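Local coordinates for protein 6-phosphogluconate dehydrogenase (PDB 5U5G) that binds NADP+ and 2-oxopropylphosphonate and probably reduces the latter's ketone as a late step of fosfomycin biosynthesis in Pseudomonas syringae, at residues A[182-194]-A[276-288]. Numbering follows the deposited sequence.
Sequences INLAGAIEVISQG and ESDQCQYFSVLSH
Ile188 drives its branched side chain between Tyr282 and Phe283, where helix 282-287 crosses 182-194, part of the long helix 168-196, at 54°. Its CG2, set anti to the backbone N, lies over one face of the Phe283 ring in a CH-pi contact, 3.5 Å from the ring centroid and 17° off the normal. The other branch ends in CD1, which rests 3.8 Å from Tyr282 CB. Ile191 CG2 meets the edge of the Phe283 ring, while CD2 of Leu286 sits over the rim of one Tyr282 face and packs across the contact against Glu189 CG. Toward the N-terminal end of 182-194, Leu184 CD1 touches Cys280 SG, and Leu184 CD2 lies 3.6 Å from Gln279 OE1; that amide oxygen accepts a hydrogen bond from Arg239, a residue of the oxopropylphosphonate pocket.

At the polar edge, Tyr282, its CG anti to the backbone N, presents its ring edge to Ala185 O and Glu189 OE2 and donates from OH to Glu189 OE2 at 2.8 Å. The hydroxyl meets the carboxylate on its anti side, 23° out of plane. In the second subunit, Phe258 N also bonds OE2 and Ser259 OG bonds OE1. Ser192 OG donates back to Ile188 O at 2.7 Å, and a water donates to Ser192 OG and Phe283 O.

Within the all-helical C-terminal domain of this 3-hydroxyisobutyrate dehydrogenase-like family, the last modelled helix thus packs mainly through apolar side chains, while the buried Glu189 carboxylate links Tyr282 to the dimer interface; Tyr282 OH and Phe258 N, both on OE2, would probably favour its ionised form.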
loop_
_atom_site.group_PDB
_atom_site.type_symbol
_atom_site.label_atom_id
_atom_site.label_comp_id
_atom_site.label_asym_id
_atom_site.label_seq_id
_atom_site.Cartn_x
_atom_site.Cartn_y
_atom_site.Cartn_z
ATOM N N ILE A 182 7.454 -5.070 -3.269
ATOM C CA ILE A 182 7.616 -3.801 -3.974
ATOM C C ILE A 182 7.236 -2.635 -3.069
ATOM O O ILE A 182 7.939 -1.620 -3.014
ATOM C CB ILE A 182 6.778 -3.793 -5.264
ATOM C CG1 ILE A 182 7.305 -4.860 -6.235
ATOM C CG2 ILE A 182 6.836 -2.404 -5.885
ATOM C CD1 ILE A 182 6.289 -5.280 -7.337
ATOM N N ASN A 183 6.099 -2.756 -2.366
ATOM C CA ASN A 183 5.660 -1.691 -1.470
ATOM C C ASN A 183 6.675 -1.450 -0.365
ATOM O O ASN A 183 6.946 -0.297 0.005
ATOM C CB ASN A 183 4.304 -2.034 -0.837
ATOM C CG ASN A 183 3.178 -2.121 -1.863
ATOM O OD1 ASN A 183 3.353 -1.754 -3.018
ATOM N ND2 ASN A 183 2.018 -2.592 -1.430
ATOM N N LEU A 184 7.198 -2.536 0.215
ATOM C CA LEU A 184 8.146 -2.425 1.315
ATOM C C LEU A 184 9.428 -1.751 0.863
ATOM O O LEU A 184 9.927 -0.840 1.530
ATOM C CB LEU A 184 8.442 -3.811 1.895
ATOM C CG LEU A 184 9.454 -3.853 3.059
ATOM C CD1 LEU A 184 9.017 -2.949 4.209
ATOM C CD2 LEU A 184 9.638 -5.279 3.560
ATOM N N ALA A 185 9.987 -2.191 -0.270
ATOM C CA ALA A 185 11.226 -1.582 -0.745
ATOM C C ALA A 185 11.016 -0.118 -1.108
ATOM O O ALA A 185 11.881 0.723 -0.843
ATOM C CB ALA A 185 11.776 -2.355 -1.941
ATOM N N GLY A 186 9.875 0.208 -1.718
ATOM C CA GLY A 186 9.583 1.607 -2.000
ATOM C C GLY A 186 9.426 2.424 -0.732
ATOM O O GLY A 186 9.950 3.538 -0.625
ATOM N N ALA A 187 8.700 1.876 0.254
ATOM C CA ALA A 187 8.460 2.628 1.481
ATOM C C ALA A 187 9.766 2.900 2.213
ATOM O O ALA A 187 9.983 4.008 2.715
ATOM C CB ALA A 187 7.465 1.884 2.381
ATOM N N ILE A 188 10.676 1.917 2.241
ATOM C CA ILE A 188 11.983 2.119 2.874
ATOM C C ILE A 188 12.798 3.171 2.120
ATOM O O ILE A 188 13.511 3.983 2.729
ATOM C CB ILE A 188 12.735 0.776 2.992
ATOM C CG1 ILE A 188 12.016 -0.138 3.981
ATOM C CG2 ILE A 188 14.178 0.992 3.463
ATOM C CD1 ILE A 188 12.654 -1.512 4.129
ATOM N N GLU A 189 12.701 3.192 0.793
ATOM C CA GLU A 189 13.407 4.230 0.048
ATOM C C GLU A 189 12.833 5.608 0.346
ATOM O O GLU A 189 13.578 6.578 0.503
ATOM C CB GLU A 189 13.353 3.936 -1.449
ATOM C CG GLU A 189 14.283 2.812 -1.856
ATOM C CD GLU A 189 14.354 2.641 -3.357
ATOM O OE1 GLU A 189 14.047 3.613 -4.081
ATOM O OE2 GLU A 189 14.727 1.545 -3.814
ATOM N N VAL A 190 11.510 5.708 0.446
ATOM C CA VAL A 190 10.888 7.006 0.658
ATOM C C VAL A 190 11.162 7.513 2.072
ATOM O O VAL A 190 11.503 8.687 2.269
ATOM C CB VAL A 190 9.388 6.899 0.336
ATOM C CG1 VAL A 190 8.597 7.995 1.000
ATOM C CG2 VAL A 190 9.210 6.943 -1.188
ATOM N N ILE A 191 11.052 6.636 3.072
ATOM C CA ILE A 191 11.387 7.018 4.442
ATOM C C ILE A 191 12.846 7.444 4.530
ATOM O O ILE A 191 13.175 8.452 5.169
ATOM C CB ILE A 191 11.080 5.866 5.418
ATOM C CG1 ILE A 191 9.575 5.589 5.460
ATOM C CG2 ILE A 191 11.613 6.203 6.806
ATOM C CD1 ILE A 191 9.219 4.280 6.110
ATOM N N SER A 192 13.738 6.697 3.872
ATOM C CA SER A 192 15.165 7.002 3.958
ATOM C C SER A 192 15.473 8.367 3.362
ATOM O O SER A 192 16.216 9.163 3.951
ATOM C CB SER A 192 15.982 5.920 3.253
ATOM O OG SER A 192 15.789 4.678 3.900
ATOM N N GLN A 193 14.927 8.640 2.176
ATOM C CA GLN A 193 15.106 9.948 1.556
ATOM C C GLN A 193 14.582 11.053 2.458
ATOM O O GLN A 193 15.235 12.091 2.621
ATOM C CB GLN A 193 14.401 9.981 0.194
ATOM C CG GLN A 193 15.077 9.088 -0.819
ATOM C CD GLN A 193 14.350 9.035 -2.145
ATOM O OE1 GLN A 193 14.287 10.035 -2.876
ATOM N NE2 GLN A 193 13.805 7.861 -2.478
ATOM N N GLY A 194 13.410 10.838 3.067
ATOM C CA GLY A 194 12.857 11.835 3.967
ATOM C C GLY A 194 13.793 12.171 5.114
ATOM O O GLY A 194 13.976 13.343 5.452
ATOM N N GLU A 276 18.251 -14.954 8.649
ATOM C CA GLU A 276 17.370 -14.718 9.783
ATOM C C GLU A 276 17.207 -13.248 10.134
ATOM O O GLU A 276 16.455 -12.945 11.064
ATOM C CB GLU A 276 17.857 -15.479 11.030
ATOM C CG GLU A 276 17.574 -16.985 11.000
ATOM C CD GLU A 276 16.119 -17.326 10.627
ATOM O OE1 GLU A 276 15.168 -16.652 11.097
ATOM O OE2 GLU A 276 15.924 -18.273 9.834
ATOM N N SER A 277 17.884 -12.338 9.429
ATOM C CA SER A 277 17.711 -10.909 9.643
ATOM C C SER A 277 16.398 -10.407 9.032
ATOM O O SER A 277 15.801 -11.035 8.146
ATOM C CB SER A 277 18.886 -10.134 9.058
ATOM O OG SER A 277 20.081 -10.453 9.736
ATOM N N ASP A 278 15.958 -9.247 9.522
ATOM C CA ASP A 278 14.632 -8.736 9.198
ATOM C C ASP A 278 14.552 -8.304 7.735
ATOM O O ASP A 278 15.506 -7.748 7.175
ATOM C CB ASP A 278 14.289 -7.556 10.116
ATOM C CG ASP A 278 12.793 -7.331 10.255
ATOM O OD1 ASP A 278 12.182 -6.660 9.375
ATOM O OD2 ASP A 278 12.227 -7.828 11.253
ATOM N N GLN A 279 13.390 -8.564 7.119
ATOM C CA GLN A 279 13.113 -8.051 5.779
ATOM C C GLN A 279 13.380 -6.549 5.679
ATOM O O GLN A 279 13.819 -6.064 4.632
ATOM C CB GLN A 279 11.654 -8.354 5.389
ATOM C CG GLN A 279 10.633 -7.847 6.412
ATOM C CD GLN A 279 9.192 -8.087 6.015
ATOM O OE1 GLN A 279 8.904 -8.583 4.918
ATOM N NE2 GLN A 279 8.271 -7.752 6.918
ATOM N N CYS A 280 13.133 -5.805 6.753
ATOM C CA CYS A 280 13.338 -4.359 6.751
ATOM C C CYS A 280 14.800 -3.953 6.834
ATOM O O CYS A 280 15.069 -2.755 6.893
ATOM C CB CYS A 280 12.571 -3.711 7.901
ATOM S SG CYS A 280 10.783 -3.905 7.789
ATOM N N GLN A 281 15.747 -4.895 6.828
ATOM C CA GLN A 281 17.163 -4.520 6.814
ATOM C C GLN A 281 17.606 -3.896 5.493
ATOM O O GLN A 281 18.757 -3.451 5.387
ATOM C CB GLN A 281 18.023 -5.738 7.160
ATOM C CG GLN A 281 18.273 -5.867 8.672
ATOM C CD GLN A 281 19.060 -4.681 9.213
ATOM O OE1 GLN A 281 20.233 -4.518 8.894
ATOM N NE2 GLN A 281 18.415 -3.840 10.014
ATOM N N TYR A 282 16.728 -3.842 4.486
ATOM C CA TYR A 282 16.980 -2.963 3.349
ATOM C C TYR A 282 17.340 -1.548 3.811
ATOM O O TYR A 282 18.122 -0.867 3.144
ATOM C CB TYR A 282 15.753 -2.925 2.432
ATOM C CG TYR A 282 15.957 -2.181 1.111
ATOM C CD1 TYR A 282 17.155 -2.270 0.413
ATOM C CD2 TYR A 282 14.927 -1.433 0.546
ATOM C CE1 TYR A 282 17.330 -1.614 -0.812
ATOM C CE2 TYR A 282 15.092 -0.771 -0.674
ATOM C CZ TYR A 282 16.284 -0.872 -1.348
ATOM O OH TYR A 282 16.432 -0.210 -2.551
ATOM N N PHE A 283 16.765 -1.094 4.937
ATOM C CA PHE A 283 17.119 0.201 5.523
ATOM C C PHE A 283 18.625 0.351 5.656
ATOM O O PHE A 283 19.206 1.343 5.213
ATOM C CB PHE A 283 16.477 0.365 6.911
ATOM C CG PHE A 283 15.157 1.087 6.905
ATOM C CD1 PHE A 283 15.065 2.405 6.466
ATOM C CD2 PHE A 283 14.009 0.453 7.370
ATOM C CE1 PHE A 283 13.836 3.066 6.473
ATOM C CE2 PHE A 283 12.792 1.102 7.394
ATOM C CZ PHE A 283 12.701 2.411 6.941
ATOM N N SER A 284 19.280 -0.635 6.268
ATOM C CA SER A 284 20.710 -0.488 6.504
ATOM C C SER A 284 21.518 -0.719 5.237
ATOM O O SER A 284 22.539 -0.056 5.035
ATOM C CB SER A 284 21.158 -1.435 7.622
ATOM O OG SER A 284 20.974 -2.783 7.234
ATOM N N VAL A 285 21.075 -1.626 4.363
ATOM C CA VAL A 285 21.766 -1.825 3.090
ATOM C C VAL A 285 21.693 -0.561 2.254
ATOM O O VAL A 285 22.680 -0.144 1.634
ATOM C CB VAL A 285 21.173 -3.028 2.335
ATOM C CG1 VAL A 285 21.677 -3.057 0.902
ATOM C CG2 VAL A 285 21.512 -4.327 3.053
ATOM N N LEU A 286 20.526 0.080 2.243
ATOM C CA LEU A 286 20.351 1.305 1.473
ATOM C C LEU A 286 21.436 2.323 1.805
ATOM O O LEU A 286 22.094 2.858 0.907
ATOM C CB LEU A 286 18.960 1.876 1.742
ATOM C CG LEU A 286 18.252 2.666 0.655
ATOM C CD1 LEU A 286 18.578 2.148 -0.731
ATOM C CD2 LEU A 286 16.772 2.560 0.937
ATOM N N SER A 287 21.654 2.581 3.096
ATOM C CA SER A 287 22.702 3.501 3.524
ATOM C C SER A 287 24.103 2.896 3.462
ATOM O O SER A 287 25.074 3.635 3.659
ATOM C CB SER A 287 22.411 3.997 4.942
ATOM O OG SER A 287 22.066 2.927 5.808
ATOM N N HIS A 288 24.225 1.595 3.182
ATOM C CA HIS A 288 25.505 0.860 3.074
ATOM C C HIS A 288 26.213 0.703 4.415
ATOM O O HIS A 288 25.584 0.712 5.472
ATOM C CB HIS A 288 26.454 1.537 2.075
ATOM C CG HIS A 288 26.373 0.982 0.683
ATOM N ND1 HIS A 288 25.516 1.491 -0.269
ATOM C CD2 HIS A 288 27.050 -0.027 0.082
ATOM C CE1 HIS A 288 25.660 0.814 -1.393
ATOM N NE2 HIS A 288 26.587 -0.110 -1.210
HETATM O O HOH W 1 18.427 3.883 4.919
#